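Local coordinates for Thiol:disulfide interchange protein DsbA (Neisseria meningitidis MC58, PDB 3HZ8) that probably acts as a periplasmic thiol:disulfide oxidoreductase of the DsbA family, exchanging disulfides through a redox-active centre, at residues A[74-77]-A[78-82]; A[110-113]-A[114-118]; A[120-124]-A[125-129]. The protein carries 1 engineered substitution. All coordinates share one frame; numbering follows the deposited sequence.

How the interactions relate
All three interactions are local contacts in the helical region that DsbA proteins carry between strands of their thioredoxin fold. Interaction 1, on helix 71-83, is the buried one. Its contact rests on alanines, Leu76 and Val80, and its charged residues, Arg75 and Asp81, bond to neighbouring parts of the fold. Interactions 2 and 3 are only partly buried. Interaction 2, on helix 109-118, pairs leucines on its inner side and has salt bridges outside. Interaction 3 is a helix start, with an aspartate cap at helix 124-132. The three meet mainly through apolar contacts. Leu76 CD2 lies 3.8 Å from Leu112 CD1, Leu116 packs on Val127 and Leu128, and Ala79 touches Val127.

Interaction 1: residues A[74-77]-A[78-82]; sequences ARLA and AAVDM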
loop_
_atom_site.group_PDB
_atom_site.type_symbol
_atom_site.label_atom_id
_atom_site.label_comp_id
_atom_site.label_asym_id
_atom_site.label_seq_id
_atom_site.Cartn_x
_atom_site.Cartn_y
_atom_site.Cartn_z
ATOM N N ALA A 74 -9.602 4.187 4.599
ATOM C CA ALA A 74 -9.000 2.879 4.850
ATOM C C ALA A 74 -9.976 1.736 4.513
ATOM O O ALA A 74 -9.563 0.713 3.942
ATOM C CB ALA A 74 -8.490 2.785 6.283
ATOM N N ARG A 75 -11.265 1.908 4.830
ATOM C CA ARG A 75 -12.271 0.911 4.453
ATOM C C ARG A 75 -12.402 0.779 2.929
ATOM O O ARG A 75 -12.592 -0.332 2.408
ATOM C CB ARG A 75 -13.628 1.242 5.077
ATOM C CG ARG A 75 -14.540 0.025 5.121
ATOM C CD ARG A 75 -15.814 0.244 5.923
ATOM N NE ARG A 75 -16.526 -1.022 6.020
ATOM C CZ ARG A 75 -17.708 -1.188 6.608
ATOM N NH1 ARG A 75 -18.331 -0.155 7.158
ATOM N NH2 ARG A 75 -18.266 -2.400 6.633
ATOM N N LEU A 76 -12.311 1.906 2.219
ATOM C CA LEU A 76 -12.227 1.878 0.750
ATOM C C LEU A 76 -11.012 1.089 0.266
ATOM O O LEU A 76 -11.137 0.273 -0.651
ATOM C CB LEU A 76 -12.197 3.296 0.168
ATOM C CG LEU A 76 -12.014 3.405 -1.352
ATOM C CD1 LEU A 76 -13.041 2.570 -2.111
ATOM C CD2 LEU A 76 -12.015 4.848 -1.802
ATOM N N ALA A 77 -9.837 1.359 0.843
ATOM C CA ALA A 77 -8.621 0.633 0.452
ATOM C C ALA A 77 -8.815 -0.870 0.674
ATOM O O ALA A 77 -8.459 -1.696 -0.194
ATOM C CB ALA A 77 -7.418 1.146 1.228
ATOM N N ALA A 78 -9.394 -1.218 1.823
ATOM C CA ALA A 78 -9.707 -2.605 2.151
ATOM C C ALA A 78 -10.619 -3.197 1.077
ATOM O O ALA A 78 -10.345 -4.274 0.556
ATOM C CB ALA A 78 -10.361 -2.676 3.511
ATOM N N ALA A 79 -11.678 -2.473 0.725
ATOM C CA ALA A 79 -12.643 -2.960 -0.261
ATOM C C ALA A 79 -12.016 -3.198 -1.642
ATOM O O ALA A 79 -12.366 -4.166 -2.335
ATOM C CB ALA A 79 -13.797 -1.976 -0.369
ATOM N N VAL A 80 -11.114 -2.306 -2.053
ATOM C CA VAL A 80 -10.411 -2.437 -3.336
ATOM C C VAL A 80 -9.552 -3.692 -3.303
ATOM O O VAL A 80 -9.528 -4.465 -4.262
ATOM C CB VAL A 80 -9.530 -1.193 -3.628
ATOM C CG1 VAL A 80 -8.521 -1.458 -4.774
ATOM C CG2 VAL A 80 -10.400 0.008 -3.925
ATOM N N ASP A 81 -8.847 -3.895 -2.195
ATOM C CA ASP A 81 -8.014 -5.079 -2.045
ATOM C C ASP A 81 -8.847 -6.351 -2.188
ATOM O O ASP A 81 -8.430 -7.291 -2.875
ATOM C CB ASP A 81 -7.293 -5.052 -0.697
ATOM C CG ASP A 81 -5.820 -5.312 -0.831
ATOM O OD1 ASP A 81 -5.358 -5.642 -1.948
ATOM O OD2 ASP A 81 -5.126 -5.175 0.198
ATOM N N MET A 82 -10.033 -6.344 -1.569
ATOM C CA MET A 82 -10.962 -7.475 -1.562
ATOM C C MET A 82 -11.565 -7.738 -2.947
ATOM O O MET A 82 -11.232 -8.713 -3.626
ATOM C CB MET A 82 -12.098 -7.212 -0.556
ATOM C CG MET A 82 -11.674 -7.142 0.905
ATOM S SD MET A 82 -12.909 -6.507 2.068
ATOM C CE MET A 82 -14.277 -7.613 1.708
#
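Ala74 to Asp81 form regular alpha-helix, with four successive i to i+4 bonds of 2.9 to 3.0 Å, Ala78 N to Ala74 O, Ala79 N to Arg75 O, Val80 N to Leu76 O and Asp81 N to Ala77 O, all with N-H...O angles of 155° or more.

Leu76 and Val80 make the one apolar side-chain contact between 74-77 and 78-82. They are one turn apart. Leu76 CD1 comes within 4.1 Å of Val80 CG2, and the two side chains cross at a slant. Val80 CG1 is trans to the backbone N (chi1 166°). This turns CG2 back toward the preceding turn, where Val80 CG2 also sits 3.4 Å from Leu76 O. The alanines add only methyl groups. Ala78 CB and Ala79 CB each lie 3.4 Å from Arg75 O. Their small size is consistent with the close approach of helices 124-132 and 134-149.

The two charged side chains work outside the pair. Arg75 is extended through all its torsions. Its guanidinium group bonds Ser136 OG and Ser133 O and makes a cation-pi contact with Tyr131. Asp81 forms a salt bridge with Lys88.

Helix 71-83 is central in the helical part of the DsbA fold. Ala79 faces helix 124-132 at Val127, Ala130 and Tyr131. Ala74 and Ala78 touch helix 134-149. Leu76 and Val80 pack on Ile95 of helix 88-101, while Ala77 and Val80 meet Tyr34, in the loop after strand 26-32.

Interaction 2: residues A[110-113]-A[114-118]; sequences EVLK and KWLGE
Leu112 and Leu116 form an i to i+4 leucine pair on the inner side of helix 109-118, an amphipathic helix of the DsbA helical domain. Their side chains run obliquely to each other. A chi1 of 175° sets Leu112 CG anti to N, and Leu112 CD1 then leans toward the next turn, 3.8 Å from Leu116 CG. Leu116 swings the other way, with CG beside its own N (chi1 -78°). Leu116 CG is thereby 3.4 Å from Leu112 O, the same oxygen that accepts from Leu116 N at 2.8 Å. Leu112 CD1 also approaches the six-membered ring of Trp115 obliquely, 4.3 Å from Trp115 CE3. The indole itself leads away from 110-113, to Ile104, Leu106, Ile95 and Ala98. Leu112 also touches Thr72 of helix 71-83, and the pair meets helix 124-132, Leu112 at Tyr131 and Leu116 at Val127.

The outer side is charged. Lys113 bends at chi3, and Lys113 NZ makes a salt bridge back to Glu110 OE1, its hydrogen bond weak at 3.4 Å. Lys114 forms a closer one forward to Glu118, one turn on. Its chain bends at chi4, and Lys114 NZ meets the syn lone pair of Glu118 OE2 at 2.7 Å.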
loop_
_atom_site.group_PDB
_atom_site.type_symbol
_atom_site.label_atom_id
_atom_site.label_comp_id
_atom_site.label_asym_id
_atom_site.label_seq_id
_atom_site.Cartn_x
_atom_site.Cartn_y
_atom_site.Cartn_z
ATOM N N GLU A 110 -21.586 8.643 2.141
ATOM C CA GLU A 110 -22.695 8.900 1.207
ATOM C C GLU A 110 -22.203 9.202 -0.200
ATOM O O GLU A 110 -22.808 8.775 -1.191
ATOM C CB GLU A 110 -23.575 10.046 1.687
ATOM C CG GLU A 110 -24.420 9.690 2.882
ATOM C CD GLU A 110 -25.363 8.546 2.581
ATOM O OE1 GLU A 110 -25.149 7.448 3.139
ATOM O OE2 GLU A 110 -26.298 8.734 1.764
ATOM N N VAL A 111 -21.128 9.975 -0.273
ATOM C CA VAL A 111 -20.462 10.303 -1.541
ATOM C C VAL A 111 -19.759 9.073 -2.130
ATOM O O VAL A 111 -19.884 8.776 -3.323
ATOM C CB VAL A 111 -19.458 11.466 -1.361
ATOM C CG1 VAL A 111 -18.664 11.714 -2.637
ATOM C CG2 VAL A 111 -20.198 12.734 -0.957
ATOM N N LEU A 112 -19.043 8.341 -1.279
ATOM C CA LEU A 112 -18.290 7.167 -1.707
ATOM C C LEU A 112 -19.187 6.072 -2.284
ATOM O O LEU A 112 -18.878 5.492 -3.324
ATOM C CB LEU A 112 -17.464 6.612 -0.543
ATOM C CG LEU A 112 -16.729 5.305 -0.852
ATOM C CD1 LEU A 112 -15.758 5.521 -1.998
ATOM C CD2 LEU A 112 -15.997 4.816 0.374
ATOM N N LYS A 113 -20.294 5.784 -1.608
ATOM C CA LYS A 113 -21.151 4.678 -2.050
ATOM C C LYS A 113 -21.790 4.946 -3.418
ATOM O O LYS A 113 -21.848 4.050 -4.267
ATOM C CB LYS A 113 -22.210 4.328 -0.997
ATOM C CG LYS A 113 -21.584 3.725 0.281
ATOM C CD LYS A 113 -22.633 3.328 1.329
ATOM C CE LYS A 113 -23.277 4.565 1.951
ATOM N NZ LYS A 113 -23.817 4.314 3.333
ATOM N N LYS A 114 -22.248 6.176 -3.640
ATOM C CA LYS A 114 -22.784 6.576 -4.943
ATOM C C LYS A 114 -21.704 6.469 -6.020
ATOM O O LYS A 114 -21.942 5.911 -7.090
ATOM C CB LYS A 114 -23.365 7.999 -4.889
ATOM C CG LYS A 114 -23.823 8.569 -6.233
ATOM C CD LYS A 114 -24.049 10.080 -6.154
ATOM C CE LYS A 114 -24.500 10.672 -7.487
ATOM N NZ LYS A 114 -23.412 10.689 -8.505
ATOM N N TRP A 115 -20.518 7.003 -5.721
ATOM C CA TRP A 115 -19.384 6.955 -6.646
ATOM C C TRP A 115 -19.016 5.508 -7.013
ATOM O O TRP A 115 -18.844 5.170 -8.197
ATOM C CB TRP A 115 -18.185 7.703 -6.039
ATOM C CG TRP A 115 -17.013 7.837 -6.971
ATOM C CD1 TRP A 115 -16.822 8.799 -7.918
ATOM C CD2 TRP A 115 -15.867 6.977 -7.033
ATOM N NE1 TRP A 115 -15.632 8.582 -8.577
ATOM C CE2 TRP A 115 -15.026 7.471 -8.052
ATOM C CE3 TRP A 115 -15.469 5.837 -6.324
ATOM C CZ2 TRP A 115 -13.805 6.866 -8.375
ATOM C CZ3 TRP A 115 -14.258 5.224 -6.660
ATOM C CH2 TRP A 115 -13.448 5.743 -7.675
ATOM N N LEU A 116 -18.912 4.647 -6.006
ATOM C CA LEU A 116 -18.559 3.252 -6.259
ATOM C C LEU A 116 -19.586 2.576 -7.168
ATOM O O LEU A 116 -19.219 1.853 -8.096
ATOM C CB LEU A 116 -18.415 2.467 -4.960
ATOM C CG LEU A 116 -17.122 2.661 -4.174
ATOM C CD1 LEU A 116 -17.216 1.866 -2.866
ATOM C CD2 LEU A 116 -15.916 2.208 -5.009
ATOM N N GLY A 117 -20.870 2.807 -6.894
ATOM C CA GLY A 117 -21.922 2.208 -7.702
ATOM C C GLY A 117 -21.844 2.546 -9.179
ATOM O O GLY A 117 -22.302 1.769 -10.011
ATOM N N GLU A 118 -21.251 3.700 -9.492
ATOM C CA GLU A 118 -21.112 4.199 -10.857
ATOM C C GLU A 118 -19.842 3.766 -11.596
ATOM O O GLU A 118 -19.751 3.977 -12.790
ATOM C CB GLU A 118 -21.183 5.731 -10.867
ATOM C CG GLU A 118 -22.534 6.273 -10.438
ATOM C CD GLU A 118 -22.481 7.707 -9.940
ATOM O OE1 GLU A 118 -21.388 8.326 -9.923
ATOM O OE2 GLU A 118 -23.547 8.208 -9.549
#

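Interaction 3: residues A[120-124]-A[125-129]; sequences TAFDG and KKVLA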
loop_
_atom_site.group_PDB
_atom_site.type_symbol
_atom_site.label_atom_id
_atom_site.label_comp_id
_atom_site.label_asym_id
_atom_site.label_seq_id
_atom_site.Cartn_x
_atom_site.Cartn_y
_atom_site.Cartn_z
ATOM N N THR A 120 -17.258 1.326 -13.523
ATOM C CA THR A 120 -17.211 0.052 -14.275
ATOM C C THR A 120 -15.863 -0.232 -14.966
ATOM O O THR A 120 -15.660 -1.345 -15.478
ATOM C CB THR A 120 -18.319 -0.060 -15.342
ATOM O OG1 THR A 120 -18.231 1.058 -16.231
ATOM C CG2 THR A 120 -19.706 -0.137 -14.702
ATOM N N ALA A 121 -14.966 0.761 -14.994
ATOM C CA ALA A 121 -13.578 0.534 -15.469
ATOM C C ALA A 121 -12.907 -0.497 -14.584
ATOM O O ALA A 121 -12.026 -1.241 -15.034
ATOM C CB ALA A 121 -12.784 1.802 -15.481
ATOM N N PHE A 122 -13.311 -0.485 -13.315
ATOM C CA PHE A 122 -13.183 -1.612 -12.418
ATOM C C PHE A 122 -14.591 -1.917 -11.899
ATOM O O PHE A 122 -15.508 -1.104 -12.092
ATOM C CB PHE A 122 -12.199 -1.298 -11.276
ATOM C CG PHE A 122 -12.676 -0.222 -10.321
ATOM C CD1 PHE A 122 -12.516 1.120 -10.622
ATOM C CD2 PHE A 122 -13.261 -0.566 -9.109
ATOM C CE1 PHE A 122 -12.944 2.123 -9.741
ATOM C CE2 PHE A 122 -13.682 0.418 -8.211
ATOM C CZ PHE A 122 -13.532 1.767 -8.535
ATOM N N ASP A 123 -14.759 -3.068 -11.253
ATOM C CA ASP A 123 -16.069 -3.528 -10.779
ATOM C C ASP A 123 -16.519 -2.738 -9.547
ATOM O O ASP A 123 -16.422 -3.224 -8.414
ATOM C CB ASP A 123 -16.036 -5.039 -10.495
ATOM C CG ASP A 123 -17.427 -5.680 -10.448
ATOM O OD1 ASP A 123 -18.427 -5.019 -10.066
ATOM O OD2 ASP A 123 -17.512 -6.886 -10.773
ATOM N N GLY A 124 -17.019 -1.526 -9.785
ATOM C CA GLY A 124 -17.503 -0.664 -8.696
ATOM C C GLY A 124 -18.553 -1.290 -7.783
ATOM O O GLY A 124 -18.522 -1.098 -6.562
ATOM N N LYS A 125 -19.493 -2.040 -8.363
ATOM C CA LYS A 125 -20.515 -2.707 -7.550
ATOM C C LYS A 125 -19.941 -3.764 -6.607
ATOM O O LYS A 125 -20.404 -3.887 -5.473
ATOM C CB LYS A 125 -21.640 -3.298 -8.420
ATOM C CG LYS A 125 -22.404 -2.246 -9.228
ATOM C CD LYS A 125 -23.582 -2.832 -10.020
ATOM C CE LYS A 125 -23.147 -3.820 -11.098
ATOM N NZ LYS A 125 -22.484 -3.147 -12.252
ATOM N N LYS A 126 -18.931 -4.513 -7.069
ATOM C CA LYS A 126 -18.281 -5.517 -6.210
ATOM C C LYS A 126 -17.474 -4.866 -5.092
ATOM O O LYS A 126 -17.479 -5.357 -3.964
ATOM C CB LYS A 126 -17.416 -6.502 -7.011
ATOM C CG LYS A 126 -18.216 -7.582 -7.773
ATOM C CD LYS A 126 -19.105 -8.422 -6.860
ATOM C CE LYS A 126 -19.567 -9.727 -7.542
ATOM N NZ LYS A 126 -20.267 -9.516 -8.856
ATOM N N VAL A 127 -16.803 -3.759 -5.411
ATOM C CA VAL A 127 -16.064 -2.996 -4.399
ATOM C C VAL A 127 -17.038 -2.378 -3.380
ATOM O O VAL A 127 -16.791 -2.399 -2.176
ATOM C CB VAL A 127 -15.126 -1.953 -5.031
ATOM C CG1 VAL A 127 -14.470 -1.089 -3.950
ATOM C CG2 VAL A 127 -14.039 -2.662 -5.866
ATOM N N LEU A 128 -18.173 -1.874 -3.866
ATOM C CA LEU A 128 -19.234 -1.431 -2.957
ATOM C C LEU A 128 -19.694 -2.549 -2.000
ATOM O O LEU A 128 -19.800 -2.331 -0.799
ATOM C CB LEU A 128 -20.422 -0.872 -3.748
ATOM C CG LEU A 128 -21.600 -0.396 -2.891
ATOM C CD1 LEU A 128 -21.186 0.615 -1.814
ATOM C CD2 LEU A 128 -22.739 0.149 -3.775
ATOM N N ALA A 129 -19.941 -3.745 -2.537
ATOM C CA ALA A 129 -20.307 -4.890 -1.701
ATOM C C ALA A 129 -19.238 -5.212 -0.661
ATOM O O ALA A 129 -19.551 -5.505 0.485
ATOM C CB ALA A 129 -20.610 -6.120 -2.561
HETATM O O HOH W 1 -19.845 -2.508 -11.268
#
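The Phe122 ring meets Val127 at its edge: Val127 CG2 lies near the ring plane, 3.9 Å from Phe122 CE2, and the two side chains cross at about a right angle. The second flat group, the Asp123 carboxylate, receives Lys126 N from above its plane. Lys126 N lies 3.1 Å from Asp123 OD1, 58° out of the plane. This is an N-cap bond. Asp123 stands just before helix 124-132 and ties down an N-H of its first turn. With chi1 at -161°, Asp123 CG points nearly trans to its own N, which carries the carboxylate over that turn. Lys126 CG crosses the carboxylate at a slant, 3.2 Å from Asp123 OD2. Lys126 NZ stays 4.3 Å from Asp123 OD2, too long for a salt bridge. A water accepts from both Lys125 N and Lys125 NZ and lies 3.1 Å from Asp123 OD1, to which it may donate.

The backbone bends into the helix through an inverse gamma turn centred on Asp123. Val127 N then bonds Asp123 O at 3.1 Å, and Leu128 N bonds Gly124 O at 2.8 Å. Phe122 touches Trp115 of helix 109-118 and Ala91 of helix 88-101. Leu128 also lies against helix 109-118, and Val127 also touches Ala83 of helix 71-83.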